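Local coordinates for adhesion G-protein coupled receptor G6 (PDB 6V55) that is an adhesion G-protein-coupled receptor linked to myelination, whose calcium-binding extracellular region probably regulates its signalling and includes a GAIN domain with a proteolysis-site motif, at residues T692-V697 / H720-K725; P727-V732 / N759-L764; D748-G753 / C763-L768. All coordinates share one frame; numbering follows the deposited sequence.

Contact 1: residues T692-V697 / H720-K725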
ATOM      1  N   THR A 692     -37.567  28.881 -10.909  1.00 49.04           N
ATOM      2  CA  THR A 692     -36.734  27.731 -10.564  1.00 45.69           C
ATOM      3  C   THR A 692     -37.615  26.491 -10.463  1.00 43.31           C
ATOM      4  O   THR A 692     -38.782  26.581 -10.068  1.00 44.83           O
ATOM      5  CB  THR A 692     -35.952  27.946  -9.253  1.00 44.22           C
ATOM      6  OG1 THR A 692     -36.810  27.772  -8.115  1.00 41.05           O
ATOM      7  CG2 THR A 692     -35.297  29.346  -9.207  1.00 45.00           C
ATOM      8  N   LEU A 693     -37.075  25.343 -10.873  1.00 40.72           N
ATOM      9  CA  LEU A 693     -37.819  24.085 -10.792  1.00 37.49           C
ATOM     10  C   LEU A 693     -37.717  23.557  -9.366  1.00 40.24           C
ATOM     11  O   LEU A 693     -36.654  23.086  -8.939  1.00 39.76           O
ATOM     12  CB  LEU A 693     -37.289  23.062 -11.797  1.00 30.35           C
ATOM     13  CG  LEU A 693     -37.788  21.605 -11.687  1.00 23.65           C
ATOM     14  CD1 LEU A 693     -39.214  21.423 -12.201  1.00 20.93           C
ATOM     15  CD2 LEU A 693     -36.841  20.652 -12.387  1.00 21.09           C
ATOM     16  N   ASN A 694     -38.812  23.641  -8.621  1.00 42.84           N
ATOM     17  CA  ASN A 694     -38.842  23.166  -7.247  1.00 50.25           C
ATOM     18  C   ASN A 694     -39.730  21.925  -7.167  1.00 49.97           C
ATOM     19  O   ASN A 694     -40.812  21.918  -6.564  1.00 54.43           O
ATOM     20  CB  ASN A 694     -39.300  24.298  -6.309  1.00 58.56           C
ATOM     21  CG  ASN A 694     -39.157  23.935  -4.836  1.00 65.39           C
ATOM     22  OD1 ASN A 694     -40.127  23.537  -4.186  1.00 67.33           O
ATOM     23  ND2 ASN A 694     -37.938  24.036  -4.316  1.00 68.01           N
ATOM     24  N   SER A 695     -39.240  20.847  -7.774  1.00 43.91           N
ATOM     25  CA  SER A 695     -40.002  19.612  -7.877  1.00 38.05           C
ATOM     26  C   SER A 695     -39.073  18.454  -8.197  1.00 34.74           C
ATOM     27  O   SER A 695     -37.962  18.642  -8.693  1.00 38.99           O
ATOM     28  CB  SER A 695     -41.060  19.710  -8.968  1.00 35.87           C
ATOM     29  OG  SER A 695     -41.991  18.667  -8.824  1.00 38.13           O
ATOM     30  N   TYR A 696     -39.557  17.247  -7.940  1.00 26.17           N
ATOM     31  CA  TYR A 696     -38.999  16.108  -8.643  1.00 22.11           C
ATOM     32  C   TYR A 696     -39.574  16.082 -10.051  1.00 25.87           C
ATOM     33  O   TYR A 696     -40.563  16.752 -10.350  1.00 31.17           O
ATOM     34  CB  TYR A 696     -39.313  14.814  -7.900  1.00 20.02           C
ATOM     35  CG  TYR A 696     -38.707  14.799  -6.526  1.00 26.20           C
ATOM     36  CD1 TYR A 696     -37.366  14.479  -6.354  1.00 31.73           C
ATOM     37  CD2 TYR A 696     -39.459  15.132  -5.394  1.00 26.46           C
ATOM     38  CE1 TYR A 696     -36.784  14.474  -5.090  1.00 30.66           C
ATOM     39  CE2 TYR A 696     -38.882  15.131  -4.122  1.00 25.45           C
ATOM     40  CZ  TYR A 696     -37.544  14.797  -3.988  1.00 28.34           C
ATOM     41  OH  TYR A 696     -36.943  14.792  -2.755  1.00 32.52           O
ATOM     42  N   VAL A 697     -38.948  15.325 -10.941  1.00 23.18           N
ATOM     43  CA  VAL A 697     -39.499  15.148 -12.279  1.00 20.37           C
ATOM     44  C   VAL A 697     -39.990  13.720 -12.397  1.00 23.35           C
ATOM     45  O   VAL A 697     -39.228  12.771 -12.165  1.00 25.63           O
ATOM     46  CB  VAL A 697     -38.481  15.470 -13.371  1.00 18.10           C
ATOM     47  CG1 VAL A 697     -39.175  15.419 -14.711  1.00 14.52           C
ATOM     48  CG2 VAL A 697     -37.909  16.844 -13.125  1.00 23.36           C
ATOM     49  N   HIS A 720     -42.999  18.750  -3.666  1.00 40.57           N
ATOM     50  CA  HIS A 720     -42.032  19.826  -3.818  1.00 38.87           C
ATOM     51  C   HIS A 720     -40.683  19.427  -3.238  1.00 40.63           C
ATOM     52  O   HIS A 720     -40.572  18.512  -2.416  1.00 43.11           O
ATOM     53  CB  HIS A 720     -42.516  21.084  -3.117  1.00 39.59           C
ATOM     54  CG  HIS A 720     -43.826  21.585  -3.620  1.00 48.04           C
ATOM     55  ND1 HIS A 720     -44.676  22.347  -2.847  1.00 52.99           N
ATOM     56  CD2 HIS A 720     -44.434  21.443  -4.821  1.00 49.94           C
ATOM     57  CE1 HIS A 720     -45.750  22.657  -3.550  1.00 52.70           C
ATOM     58  NE2 HIS A 720     -45.625  22.126  -4.753  1.00 50.86           N
ATOM     59  N   LEU A 721     -39.640  20.126  -3.684  1.00 38.59           N
ATOM     60  CA  LEU A 721     -38.346  19.946  -3.043  1.00 34.71           C
ATOM     61  C   LEU A 721     -38.285  20.715  -1.728  1.00 43.83           C
ATOM     62  O   LEU A 721     -37.840  20.174  -0.711  1.00 50.20           O
ATOM     63  CB  LEU A 721     -37.227  20.376  -3.988  1.00 28.52           C
ATOM     64  CG  LEU A 721     -37.072  19.509  -5.244  1.00 28.50           C
ATOM     65  CD1 LEU A 721     -36.072  20.091  -6.232  1.00 28.40           C
ATOM     66  CD2 LEU A 721     -36.655  18.118  -4.881  1.00 31.32           C
ATOM     67  N   GLU A 722     -38.744  21.966  -1.720  1.00 47.24           N
ATOM     68  CA  GLU A 722     -38.761  22.801  -0.528  1.00 52.72           C
ATOM     69  C   GLU A 722     -40.177  23.274  -0.225  1.00 57.65           C
ATOM     70  O   GLU A 722     -41.043  23.308  -1.102  1.00 60.18           O
ATOM     71  CB  GLU A 722     -37.854  24.025  -0.683  1.00 56.76           C
ATOM     72  CG  GLU A 722     -36.500  23.739  -1.282  1.00 63.29           C
ATOM     73  CD  GLU A 722     -35.721  25.006  -1.514  1.00 71.27           C
ATOM     74  OE1 GLU A 722     -35.002  25.076  -2.538  1.00 72.20           O
ATOM     75  OE2 GLU A 722     -35.835  25.927  -0.666  1.00 75.24           O
ATOM     76  N   TYR A 723     -40.394  23.642   1.037  1.00 61.73           N
ATOM     77  CA  TYR A 723     -41.646  24.246   1.473  1.00 65.18           C
ATOM     78  C   TYR A 723     -41.812  25.620   0.831  1.00 64.03           C
ATOM     79  O   TYR A 723     -40.836  26.327   0.566  1.00 61.97           O
ATOM     80  CB  TYR A 723     -41.663  24.355   3.008  1.00 72.94           C
ATOM     81  CG  TYR A 723     -42.963  24.832   3.650  1.00 79.22           C
ATOM     82  CD1 TYR A 723     -43.945  23.917   4.047  1.00 81.92           C
ATOM     83  CD2 TYR A 723     -43.190  26.196   3.900  1.00 80.48           C
ATOM     84  CE1 TYR A 723     -45.131  24.351   4.647  1.00 83.76           C
ATOM     85  CE2 TYR A 723     -44.365  26.634   4.490  1.00 82.64           C
ATOM     86  CZ  TYR A 723     -45.329  25.713   4.862  1.00 84.11           C
ATOM     87  OH  TYR A 723     -46.487  26.164   5.451  1.00 84.78           O
ATOM     88  N   GLN A 724     -43.068  25.988   0.567  1.00 67.64           N
ATOM     89  CA  GLN A 724     -43.376  27.314   0.029  1.00 70.69           C
ATOM     90  C   GLN A 724     -44.800  27.670   0.445  1.00 77.32           C
ATOM     91  O   GLN A 724     -45.752  27.219  -0.195  1.00 79.72           O
ATOM     92  CB  GLN A 724     -43.218  27.352  -1.485  1.00 64.95           C
ATOM     93  CG  GLN A 724     -43.002  28.749  -2.037  1.00 63.72           C
ATOM     94  CD  GLN A 724     -41.534  29.101  -2.145  1.00 62.77           C
ATOM     95  OE1 GLN A 724     -40.672  28.380  -1.632  1.00 58.93           O
ATOM     96  NE2 GLN A 724     -41.237  30.217  -2.812  1.00 64.37           N
ATOM     97  N   LYS A 725     -44.929  28.488   1.492  1.00 79.64           N
ATOM     98  CA  LYS A 725     -46.241  28.901   1.981  1.00 81.80           C
ATOM     99  C   LYS A 725     -46.903  29.854   0.992  1.00 79.28           C
ATOM    100  O   LYS A 725     -46.325  30.885   0.634  1.00 78.68           O
ATOM    101  CB  LYS A 725     -46.119  29.574   3.348  1.00 84.66           C
TER

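Contact 2: residues P727-V732 / N759-L764. With NAG (2-acetamido-2-deoxy-beta-D-glucopyranose), chain M.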
ATOM      1  N   PRO A 727     -47.784  29.148  -2.473  1.00 70.88           N
ATOM      2  CA  PRO A 727     -46.949  29.260  -3.674  1.00 67.88           C
ATOM      3  C   PRO A 727     -47.782  29.616  -4.901  1.00 69.17           C
ATOM      4  O   PRO A 727     -49.015  29.619  -4.873  1.00 71.94           O
ATOM      5  CB  PRO A 727     -46.356  27.861  -3.794  1.00 64.16           C
ATOM      6  CG  PRO A 727     -47.462  26.967  -3.304  1.00 64.07           C
ATOM      7  CD  PRO A 727     -48.245  27.753  -2.270  1.00 68.18           C
ATOM      8  N   ASN A 728     -47.086  29.943  -5.994  1.00 66.49           N
ATOM      9  CA  ASN A 728     -47.738  30.128  -7.292  1.00 66.14           C
ATOM     10  C   ASN A 728     -47.142  29.137  -8.280  1.00 58.83           C
ATOM     11  O   ASN A 728     -46.257  29.492  -9.076  1.00 58.75           O
ATOM     12  CB  ASN A 728     -47.611  31.557  -7.816  1.00 70.90           C
ATOM     13  CG  ASN A 728     -48.685  31.886  -8.854  1.00 74.44           C
ATOM     14  OD1 ASN A 728     -49.870  31.631  -8.625  1.00 76.78           O
ATOM     15  ND2 ASN A 728     -48.273  32.429 -10.005  1.00 73.00           N
ATOM     16  N   PRO A 729     -47.607  27.891  -8.282  1.00 51.58           N
ATOM     17  CA  PRO A 729     -46.979  26.876  -9.123  1.00 43.91           C
ATOM     18  C   PRO A 729     -47.448  26.944 -10.566  1.00 40.90           C
ATOM     19  O   PRO A 729     -48.590  27.294 -10.871  1.00 40.42           O
ATOM     20  CB  PRO A 729     -47.422  25.566  -8.465  1.00 46.22           C
ATOM     21  CG  PRO A 729     -48.751  25.878  -7.865  1.00 48.81           C
ATOM     22  CD  PRO A 729     -48.758  27.352  -7.530  1.00 51.87           C
ATOM     23  N   GLN A 730     -46.533  26.582 -11.462  1.00 40.55           N
ATOM     24  CA  GLN A 730     -46.831  26.409 -12.881  1.00 41.11           C
ATOM     25  C   GLN A 730     -46.518  24.959 -13.244  1.00 38.05           C
ATOM     26  O   GLN A 730     -45.362  24.527 -13.148  1.00 38.91           O
ATOM     27  CB  GLN A 730     -46.026  27.392 -13.729  1.00 44.26           C
ATOM     28  CG  GLN A 730     -46.526  27.572 -15.146  1.00 49.06           C
ATOM     29  CD  GLN A 730     -45.777  28.674 -15.875  1.00 53.37           C
ATOM     30  OE1 GLN A 730     -44.971  28.405 -16.773  1.00 54.19           O
ATOM     31  NE2 GLN A 730     -46.048  29.924 -15.500  1.00 54.65           N
ATOM     32  N   CYS A 731     -47.551  24.197 -13.601  1.00 35.72           N
ATOM     33  CA  CYS A 731     -47.369  22.825 -14.056  1.00 34.39           C
ATOM     34  C   CYS A 731     -46.749  22.838 -15.444  1.00 36.33           C
ATOM     35  O   CYS A 731     -47.279  23.482 -16.355  1.00 41.33           O
ATOM     36  CB  CYS A 731     -48.708  22.094 -14.084  1.00 36.71           C
ATOM     37  SG  CYS A 731     -49.386  21.688 -12.480  0.66 41.91           S
ATOM     38  N   VAL A 732     -45.628  22.138 -15.617  1.00 34.49           N
ATOM     39  CA  VAL A 732     -44.939  22.122 -16.900  1.00 31.38           C
ATOM     40  C   VAL A 732     -44.653  20.688 -17.330  1.00 32.01           C
ATOM     41  O   VAL A 732     -44.679  19.757 -16.517  1.00 32.83           O
ATOM     42  CB  VAL A 732     -43.643  22.961 -16.861  1.00 26.96           C
ATOM     43  CG1 VAL A 732     -43.991  24.434 -17.019  1.00 28.52           C
ATOM     44  CG2 VAL A 732     -42.895  22.727 -15.555  1.00 19.93           C
ATOM     45  N   ASN A 759     -46.756  21.626   0.220  1.00 64.65           N
ATOM     46  CA  ASN A 759     -45.906  20.444   0.118  1.00 64.18           C
ATOM     47  C   ASN A 759     -45.964  19.764  -1.244  1.00 60.22           C
ATOM     48  O   ASN A 759     -44.947  19.231  -1.700  1.00 61.39           O
ATOM     49  CB  ASN A 759     -46.307  19.409   1.174  1.00 69.37           C
ATOM     50  CG  ASN A 759     -45.987  19.841   2.584  1.00 76.28           C
ATOM     51  OD1 ASN A 759     -46.020  21.024   2.923  1.00 74.72           O
ATOM     52  ND2 ASN A 759     -45.670  18.861   3.419  1.00 87.67           N
ATOM     53  N   ARG A 760     -47.130  19.747  -1.884  1.00 55.32           N
ATOM     54  CA  ARG A 760     -47.350  19.055  -3.144  1.00 50.50           C
ATOM     55  C   ARG A 760     -47.966  20.023  -4.149  1.00 49.25           C
ATOM     56  O   ARG A 760     -48.509  21.070  -3.784  1.00 53.68           O
ATOM     57  CB  ARG A 760     -48.280  17.851  -2.955  1.00 53.41           C
ATOM     58  CG  ARG A 760     -49.664  18.278  -2.458  1.00 62.60           C
ATOM     59  CD  ARG A 760     -50.780  17.344  -2.871  1.00 66.66           C
ATOM     60  NE  ARG A 760     -51.820  17.291  -1.851  1.00 70.86           N
ATOM     61  CZ  ARG A 760     -52.815  16.414  -1.846  1.00 74.83           C
ATOM     62  NH1 ARG A 760     -52.905  15.507  -2.810  1.00 72.93           N
ATOM     63  NH2 ARG A 760     -53.715  16.437  -0.872  1.00 80.33           N
ATOM     64  N   THR A 761     -47.859  19.679  -5.431  1.00 43.66           N
ATOM     65  CA  THR A 761     -48.660  20.319  -6.465  1.00 40.58           C
ATOM     66  C   THR A 761     -49.335  19.218  -7.266  1.00 37.11           C
ATOM     67  O   THR A 761     -48.703  18.201  -7.571  1.00 31.91           O
ATOM     68  CB  THR A 761     -47.809  21.230  -7.362  1.00 41.43           C
ATOM     69  OG1 THR A 761     -47.164  22.209  -6.547  1.00 44.84           O
ATOM     70  CG2 THR A 761     -48.668  21.981  -8.400  1.00 39.11           C
ATOM     71  N   VAL A 762     -50.629  19.393  -7.548  1.00 38.08           N
ATOM     72  CA  VAL A 762     -51.389  18.494  -8.406  1.00 37.36           C
ATOM     73  C   VAL A 762     -51.580  19.167  -9.760  1.00 38.79           C
ATOM     74  O   VAL A 762     -52.029  20.316  -9.833  1.00 38.57           O
ATOM     75  CB  VAL A 762     -52.738  18.130  -7.760  1.00 38.08           C
ATOM     76  CG1 VAL A 762     -53.646  17.385  -8.737  1.00 36.34           C
ATOM     77  CG2 VAL A 762     -52.507  17.291  -6.513  1.00 38.08           C
ATOM     78  N   CYS A 763     -51.213  18.463 -10.829  1.00 40.46           N
ATOM     79  CA  CYS A 763     -51.430  18.910 -12.200  1.00 40.71           C
ATOM     80  C   CYS A 763     -52.461  18.046 -12.902  1.00 39.59           C
ATOM     81  O   CYS A 763     -52.440  16.810 -12.800  1.00 39.21           O
ATOM     82  CB  CYS A 763     -50.154  18.847 -13.028  1.00 41.25           C
ATOM     83  SG  CYS A 763     -48.851  19.701 -12.268  1.00 44.27           S
ATOM     84  N   LEU A 764     -53.313  18.708 -13.657  1.00 38.10           N
ATOM     85  CA  LEU A 764     -54.188  18.071 -14.626  1.00 36.13           C
ATOM     86  C   LEU A 764     -53.627  18.454 -15.991  1.00 35.08           C
ATOM     87  O   LEU A 764     -53.710  19.619 -16.393  1.00 35.55           O
ATOM     88  CB  LEU A 764     -55.628  18.533 -14.424  1.00 38.73           C
ATOM     89  CG  LEU A 764     -56.087  18.565 -12.955  1.00 35.94           C
ATOM     90  CD1 LEU A 764     -57.450  19.228 -12.804  1.00 35.39           C
ATOM     91  CD2 LEU A 764     -56.081  17.171 -12.315  1.00 31.00           C
TER
HETATM   92  C1  NAG M 911     -45.338  19.002   4.819  1.00 68.87           C
HETATM   93  C2  NAG M 911     -43.937  19.543   5.173  1.00 74.93           C
HETATM   94  C3  NAG M 911     -43.720  19.473   6.694  1.00 72.84           C
HETATM   95  C4  NAG M 911     -44.859  20.145   7.462  1.00 75.69           C
HETATM   96  C5  NAG M 911     -46.230  19.634   6.996  1.00 74.84           C
HETATM   97  C6  NAG M 911     -47.390  20.399   7.598  1.00 73.30           C
HETATM   98  C7  NAG M 911     -42.116  19.353   3.512  1.00 79.61           C
HETATM   99  C8  NAG M 911     -41.064  18.451   2.931  1.00 77.85           C
HETATM  100  N2  NAG M 911     -42.881  18.818   4.475  1.00 79.62           N
HETATM  101  O3  NAG M 911     -42.476  20.088   7.013  1.00 69.15           O
HETATM  102  O4  NAG M 911     -44.729  19.867   8.853  1.00 78.46           O
HETATM  103  O5  NAG M 911     -46.355  19.748   5.566  1.00 73.02           O
HETATM  104  O6  NAG M 911     -48.599  20.156   6.890  1.00 71.29           O
HETATM  105  O7  NAG M 911     -42.270  20.512   3.121  1.00 79.10           O

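Contact 3: residues D748-G753 / C763-L768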
ATOM      1  N   ASP A 748     -48.009  24.261 -21.946  1.00 28.41           N
ATOM      2  CA  ASP A 748     -49.196  24.059 -22.771  1.00 28.19           C
ATOM      3  C   ASP A 748     -49.859  22.723 -22.484  1.00 29.12           C
ATOM      4  O   ASP A 748     -49.244  21.664 -22.615  1.00 31.69           O
ATOM      5  CB  ASP A 748     -48.811  24.152 -24.238  1.00 34.99           C
ATOM      6  CG  ASP A 748     -48.658  25.593 -24.694  1.00 51.90           C
ATOM      7  OD1 ASP A 748     -47.990  25.831 -25.733  1.00 58.58           O
ATOM      8  OD2 ASP A 748     -49.208  26.494 -24.010  1.00 56.64           O
ATOM      9  N   GLY A 749     -51.107  22.786 -22.059  1.00 29.74           N
ATOM     10  CA  GLY A 749     -51.884  21.618 -21.749  1.00 25.50           C
ATOM     11  C   GLY A 749     -51.993  21.311 -20.284  1.00 27.18           C
ATOM     12  O   GLY A 749     -52.796  20.450 -19.918  1.00 29.94           O
ATOM     13  N   CYS A 750     -51.240  22.001 -19.429  1.00 30.92           N
ATOM     14  CA  CYS A 750     -51.133  21.651 -18.016  1.00 34.01           C
ATOM     15  C   CYS A 750     -51.619  22.806 -17.146  1.00 35.09           C
ATOM     16  O   CYS A 750     -51.064  23.913 -17.213  1.00 33.75           O
ATOM     17  CB  CYS A 750     -49.688  21.279 -17.676  1.00 28.93           C
ATOM     18  SG  CYS A 750     -49.232  19.751 -18.456  0.73 29.82           S
ATOM     19  N   LYS A 751     -52.638  22.537 -16.322  1.00 36.16           N
ATOM     20  CA  LYS A 751     -53.140  23.470 -15.318  1.00 40.40           C
ATOM     21  C   LYS A 751     -53.077  22.845 -13.921  1.00 41.04           C
ATOM     22  O   LYS A 751     -52.943  21.627 -13.768  1.00 41.50           O
ATOM     23  CB  LYS A 751     -54.578  23.917 -15.647  1.00 41.33           C
ATOM     24  CG  LYS A 751     -55.672  22.857 -15.439  1.00 45.05           C
ATOM     25  CD  LYS A 751     -57.078  23.487 -15.505  1.00 50.75           C
ATOM     26  CE  LYS A 751     -58.175  22.597 -14.899  1.00 54.39           C
ATOM     27  NZ  LYS A 751     -59.489  23.323 -14.751  1.00 56.35           N
ATOM     28  N   VAL A 752     -53.182  23.701 -12.895  1.00 39.04           N
ATOM     29  CA  VAL A 752     -53.048  23.302 -11.492  1.00 34.59           C
ATOM     30  C   VAL A 752     -54.404  22.877 -10.933  1.00 39.25           C
ATOM     31  O   VAL A 752     -55.369  23.644 -10.969  1.00 42.78           O
ATOM     32  CB  VAL A 752     -52.455  24.453 -10.660  1.00 31.60           C
ATOM     33  CG1 VAL A 752     -52.479  24.137  -9.176  1.00 28.74           C
ATOM     34  CG2 VAL A 752     -51.030  24.763 -11.120  1.00 31.90           C
ATOM     35  N   GLY A 753     -54.481  21.650 -10.409  1.00 45.19           N
ATOM     36  CA  GLY A 753     -55.679  21.190  -9.735  1.00 50.01           C
ATOM     37  C   GLY A 753     -55.831  21.764  -8.334  1.00 58.86           C
ATOM     38  O   GLY A 753     -54.916  22.351  -7.754  1.00 59.37           O
ATOM     39  N   CYS A 763     -51.213  18.463 -10.829  1.00 40.46           N
ATOM     40  CA  CYS A 763     -51.430  18.910 -12.200  1.00 40.71           C
ATOM     41  C   CYS A 763     -52.461  18.046 -12.902  1.00 39.59           C
ATOM     42  O   CYS A 763     -52.440  16.810 -12.800  1.00 39.21           O
ATOM     43  CB  CYS A 763     -50.154  18.847 -13.028  1.00 41.25           C
ATOM     44  SG  CYS A 763     -48.851  19.701 -12.268  1.00 44.27           S
ATOM     45  N   LEU A 764     -53.313  18.708 -13.657  1.00 38.10           N
ATOM     46  CA  LEU A 764     -54.188  18.071 -14.626  1.00 36.13           C
ATOM     47  C   LEU A 764     -53.627  18.454 -15.991  1.00 35.08           C
ATOM     48  O   LEU A 764     -53.710  19.619 -16.393  1.00 35.55           O
ATOM     49  CB  LEU A 764     -55.628  18.533 -14.424  1.00 38.73           C
ATOM     50  CG  LEU A 764     -56.087  18.565 -12.955  1.00 35.94           C
ATOM     51  CD1 LEU A 764     -57.450  19.228 -12.804  1.00 35.39           C
ATOM     52  CD2 LEU A 764     -56.081  17.171 -12.315  1.00 31.00           C
ATOM     53  N   CYS A 765     -52.991  17.491 -16.664  1.00 35.86           N
ATOM     54  CA  CYS A 765     -52.483  17.667 -18.021  1.00 33.44           C
ATOM     55  C   CYS A 765     -53.352  16.865 -18.984  1.00 32.98           C
ATOM     56  O   CYS A 765     -53.820  15.779 -18.642  1.00 33.79           O
ATOM     57  CB  CYS A 765     -51.012  17.238 -18.136  1.00 25.13           C
ATOM     58  SG  CYS A 765     -49.900  18.290 -17.167  0.49 26.62           S
ATOM     59  N   ASN A 766     -53.576  17.404 -20.182  1.00 34.20           N
ATOM     60  CA  ASN A 766     -54.464  16.779 -21.155  1.00 37.68           C
ATOM     61  C   ASN A 766     -53.724  15.884 -22.136  1.00 34.38           C
ATOM     62  O   ASN A 766     -54.311  15.478 -23.142  1.00 38.05           O
ATOM     63  CB  ASN A 766     -55.277  17.851 -21.909  1.00 45.28           C
ATOM     64  CG  ASN A 766     -54.440  18.666 -22.908  1.00 52.10           C
ATOM     65  OD1 ASN A 766     -53.226  18.826 -22.756  1.00 53.58           O
ATOM     66  ND2 ASN A 766     -55.111  19.220 -23.918  1.00 54.52           N
ATOM     67  N   HIS A 767     -52.442  15.621 -21.897  1.00 32.06           N
ATOM     68  CA  HIS A 767     -51.668  14.730 -22.744  1.00 27.86           C
ATOM     69  C   HIS A 767     -50.732  13.878 -21.893  1.00 27.88           C
ATOM     70  O   HIS A 767     -50.392  14.239 -20.766  1.00 29.82           O
ATOM     71  CB  HIS A 767     -50.878  15.501 -23.821  1.00 25.36           C
ATOM     72  CG  HIS A 767     -49.821  16.404 -23.270  1.00 31.11           C
ATOM     73  ND1 HIS A 767     -50.100  17.667 -22.794  1.00 33.62           N
ATOM     74  CD2 HIS A 767     -48.485  16.232 -23.125  1.00 32.92           C
ATOM     75  CE1 HIS A 767     -48.983  18.236 -22.377  1.00 34.06           C
ATOM     76  NE2 HIS A 767     -47.987  17.388 -22.568  1.00 33.19           N
ATOM     77  N   LEU A 768     -50.326  12.731 -22.431  1.00 28.44           N
ATOM     78  CA  LEU A 768     -49.430  11.839 -21.683  1.00 27.65           C
ATOM     79  C   LEU A 768     -48.294  11.228 -22.530  1.00 30.28           C
ATOM     80  O   LEU A 768     -48.500  10.481 -23.488  1.00 32.29           O
ATOM     81  CB  LEU A 768     -50.220  10.711 -21.018  1.00 21.30           C
ATOM     82  CG  LEU A 768     -49.222   9.818 -20.281  1.00 17.32           C
ATOM     83  CD1 LEU A 768     -48.777  10.460 -18.966  1.00 18.36           C
ATOM     84  CD2 LEU A 768     -49.779   8.431 -20.086  1.00 15.13           C
TER

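Contact 1: residues T692-V697 / H720-K725
Two loops of the GAIN domain meet here, held by a CH-pi contact and one hydrogen bond: the 692-697 loop leads into strand 697-701, and the 720-725 loop leaves strand 714-719. Leu721 sends its two branches to different targets. CD2 lies over one face of the Tyr696 ring, 3.6 Å from the ring centroid and 15° off the normal, whereas CD1 meets the backbone, 3.4 Å from Ser695 O. Asn694 supplies the polar half: with CG anti to its backbone N (chi1 -172°), its amide swings across so that OD1 accepts Glu722 N at 3.2 Å. That bond is nearly straight (167°) and lies in the carbonyl plane, on a lone pair. The same amide sets ND2 across the Glu722 chain, 3.4 Å from Glu722 CG, the two side chains crossing at about a right angle.

In the next shell, Phe676 meets the Tyr696 ring and Ile718 of strand 714-719 packs against Tyr696. His720 is held through both ring nitrogens, ND1 by Ser758 O and NE2 by Thr761 OG1. With its CB pointing away from the 720-725 loop, Ser695 directs OG onto a lone pair of Tyr696 O, 2.8 Å away.

Contact 2: residues P727-V732 / N759-L764
Cys731 and Cys763 each place SG anti to the carbonyl carbon and beside the backbone N, with chi1 of -72° and -54°, and both CB atoms point toward the opposing segment. The sulfurs therefore meet tip to tip in a disulfide of the GPS motif, within the GAIN domain. The SG-SG bond between Cys731 and Cys763 is 2.1 Å long, and its chi3 of -87° is close to the relaxed right angle, with left-handed twist. Cys731 CB and Cys763 CB stand 3.7 Å apart, as that torsion requires.

Strand 730-732 and strand 760-764 approach no closer than 7.8 Å between their axes, cross obliquely, and share no hydrogen bond. The disulfide thus joins two sheets: strand 760-765 lies between strands 714-719 and 750-752, whereas Gln730, Cys731 and Val732 pair in an antiparallel ladder with a strand of the bound peptide, a separate chain.

Next to the disulfide the packing is apolar. Thr761 has CG2 anti to its backbone N, which sets the methyl against the proline ring, 3.8 Å from Pro729 CB. The same methyl comes within 4.2 Å of Cys731 SG, bridging the disulfide and the proline. This rotamer leaves OG1 beside the backbone N, where it is hydrogen-bonded to His720 NE2, so the hydroxyl of this buried residue has a partner.

Thr761 is also the third residue of the N-glycosylation sequon that begins at Asn759, and that asparagine carries a sugar: Asn759 ND2 is bonded to C1 of the N-acetylglucosamine at 1.4 Å.

Contact 3: residues D748-G753 / C763-L768
The imidazole of His767 has its edge turned to the opposing segment: Gly749 CA lies near the ring plane, and the amide of Asn766 stands at the rim as well. Asp748 O and Cys750 SG approach obliquely, with His767 CE1 3.4 Å from Asp748 O, while Phe733 packs edge-to-face with the ring. The second flat group, the Asn766 amide, is placed by a CG between backbone N and carbonyl carbon, the crowded position (chi1 72°), which brings Asn766 CG to 4.1 Å from Gly749 CA. Gly749 has a positive phi, and a CB there would be jammed against the carbonyl O of Asp748 and would clash with that amide. An alanine in place of Asn766 would remove the amide and is likely to loosen the packing against Gly749 and at the imidazole rim.

From this open end the segments run into a beta hairpin of the GPS motif, strand 750-752 against strand 760-765. Lys751 and Leu764 are the antiparallel hydrogen-bonded pair: Lys751 N reaches Leu764 O at 3.1 Å (170° at the hydrogen), and Leu764 N meets Lys751 O at 2.9 Å, nearly along the C=O axis. At the end away from the connecting loop, Asn766 N bonds to Gly749 O at 3.2 Å, the donor standing above the carbonyl plane.

Cys750 and Cys765 form a non-hydrogen-bonded pair, their CA atoms only 4.2 Å apart, and their sulfurs are bonded. The chi3 of 123° is well beyond a right angle, which suggests some strain in this cross-strand disulfide. Val752 and Cys763 share its face, toward Cys731 of strand 730-735. On the other face, Lys751, extended beyond CG, crosses Leu764 obliquely, with Lys751 CE 4.0 Å from Leu764 CD1.

In the fold
All three contacts lie in the GAIN domain, near the C-terminal end of the chain. Contact 1 closes before contact 2 opens, and contacts 2 and 3 both end on strand 760-765. Strands 714-719, 760-765 and 750-752 are neighbours in one antiparallel sheet; 720-725 leaves the first of them, and strand 730-735 lies outside that sheet. Centres lie about 9 Å (contacts 1 and 2), 10 Å (2 and 3) and 18 Å (1 and 3) apart. Backbone bonds probably join His720 N to Asn759 O and Gly753 N to Val762 O. The model stops at Leu768 while a separate peptide packs against all three contacts, consistent with cleavage at the GPS and with the C-terminal strand staying bound.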